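Flavin-dependent monooxygenase, oxygenase subunit HsaA (Mycobacterium tuberculosis, PDB 3AFF) probably hydroxylates the phenolic ring of the secosteroid 3-HSA next to its hydroxyl, using reduced flavin and oxygen, during cholesterol breakdown. Local coordinates at residues Leu208-Lys211 / Ala212-Asp215. Numbering follows the deposited sequence.
Sequences LSYK and AMND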
loop_
_atom_site.group_PDB
_atom_site.type_symbol
_atom_site.label_atom_id
_atom_site.label_comp_id
_atom_site.label_asym_id
_atom_site.label_seq_id
_atom_site.Cartn_x
_atom_site.Cartn_y
_atom_site.Cartn_z
ATOM N N LEU A 208 31.826 37.265 -19.257
ATOM C CA LEU A 208 31.747 35.894 -19.722
ATOM C C LEU A 208 30.278 35.451 -19.605
ATOM O O LEU A 208 29.700 35.489 -18.497
ATOM C CB LEU A 208 32.660 34.964 -18.884
ATOM C CG LEU A 208 32.468 33.467 -19.184
ATOM C CD1 LEU A 208 32.873 33.190 -20.616
ATOM C CD2 LEU A 208 33.248 32.576 -18.229
ATOM N N SER A 209 29.706 35.061 -20.748
ATOM C CA SER A 209 28.313 34.647 -20.866
ATOM C C SER A 209 28.091 33.237 -20.269
ATOM O O SER A 209 28.963 32.353 -20.371
ATOM C CB SER A 209 28.006 34.648 -22.353
ATOM O OG SER A 209 26.701 34.199 -22.650
ATOM N N TYR A 210 26.937 33.046 -19.655
ATOM C CA TYR A 210 26.504 31.719 -19.162
ATOM C C TYR A 210 26.330 30.788 -20.358
ATOM O O TYR A 210 26.627 29.590 -20.245
ATOM C CB TYR A 210 25.182 31.851 -18.422
ATOM C CG TYR A 210 25.305 32.304 -16.991
ATOM C CD1 TYR A 210 26.541 32.744 -16.473
ATOM C CD2 TYR A 210 24.203 32.263 -16.131
ATOM C CE1 TYR A 210 26.673 33.145 -15.151
ATOM C CE2 TYR A 210 24.337 32.699 -14.747
ATOM C CZ TYR A 210 25.553 33.142 -14.310
ATOM O OH TYR A 210 25.740 33.553 -13.025
ATOM N N LYS A 211 25.937 31.336 -21.528
ATOM C CA LYS A 211 25.764 30.521 -22.694
ATOM C C LYS A 211 27.126 29.871 -23.102
ATOM O O LYS A 211 27.244 28.632 -23.272
ATOM C CB LYS A 211 25.135 31.348 -23.789
ATOM C CG LYS A 211 25.019 30.570 -25.110
ATOM C CD LYS A 211 24.674 31.440 -26.327
ATOM C CE LYS A 211 24.051 30.556 -27.444
ATOM N NZ LYS A 211 22.916 29.636 -26.883
ATOM N N ALA A 212 28.160 30.709 -23.193
ATOM C CA ALA A 212 29.505 30.304 -23.537
ATOM C C ALA A 212 30.111 29.293 -22.580
ATOM O O ALA A 212 30.766 28.330 -22.997
ATOM C CB ALA A 212 30.445 31.589 -23.687
ATOM N N MET A 213 29.946 29.518 -21.286
ATOM C CA MET A 213 30.381 28.553 -20.289
ATOM C C MET A 213 29.665 27.182 -20.553
ATOM O O MET A 213 30.318 26.107 -20.711
ATOM C CB MET A 213 30.080 29.189 -18.930
ATOM C CG MET A 213 30.449 28.483 -17.670
ATOM S SD MET A 213 30.797 29.804 -16.452
ATOM C CE MET A 213 29.170 30.665 -16.510
ATOM N N ASN A 214 28.350 27.212 -20.707
ATOM C CA ASN A 214 27.606 25.968 -20.869
ATOM C C ASN A 214 27.806 25.312 -22.256
ATOM O O ASN A 214 27.764 24.087 -22.377
ATOM C CB ASN A 214 26.142 26.230 -20.576
ATOM C CG ASN A 214 25.888 26.638 -19.127
ATOM O OD1 ASN A 214 26.709 26.405 -18.203
ATOM N ND2 ASN A 214 24.717 27.224 -18.904
ATOM N N ASP A 215 28.064 26.140 -23.275
ATOM C CA ASP A 215 28.491 25.774 -24.640
ATOM C C ASP A 215 29.800 25.050 -24.795
ATOM O O ASP A 215 30.084 24.608 -25.895
ATOM C CB ASP A 215 28.805 27.093 -25.440
ATOM C CG ASP A 215 27.839 27.292 -26.442
ATOM O OD1 ASP A 215 27.114 26.273 -26.490
ATOM O OD2 ASP A 215 27.721 28.376 -27.083
#
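The hydroxyl OG of S209 is gripped twice, by the backbone N-H of K211, with N to OG 3.2 Å, and by D165, while the carbonyl oxygen of the same residue accepts the amide of M213, N to O 3.1 Å and almost straight (169°). The bond from K211 is a bent capping bond, and S209, right before the helix, is the N-cap. Serine suits this place because its short side chain, with OG anti to its own backbone N (chi1 177°), folds back to a first-turn N-H that has no carbonyl of a preceding turn to pair with. The next i to i+4 bond joins N214 N to Y210 O, 3.0 Å apart. Strand 207-209, paired with strand 162-172, passes directly into helix 210-214 at the edge of the β-domain of this acyl-CoA dehydrogenase-like fold. M213 lies alongside Y210, both side chains pointing the same way; the bend at chi3 (58°) brings CE to 3.4 Å from Y210 CD1, obliquely to the ring. M213 SD meets L208 CD2 at 4.1 Å, the two side chains crossing at about a right angle, and the flexible thioether fits between leucine and ring. W233 and F166 also meet the Y210 ring, which lies near Y120, a probable FMN-binding residue. K211 and D215 face solvent, NZ and OD2 5.0 Å apart, so any attraction is probably modest.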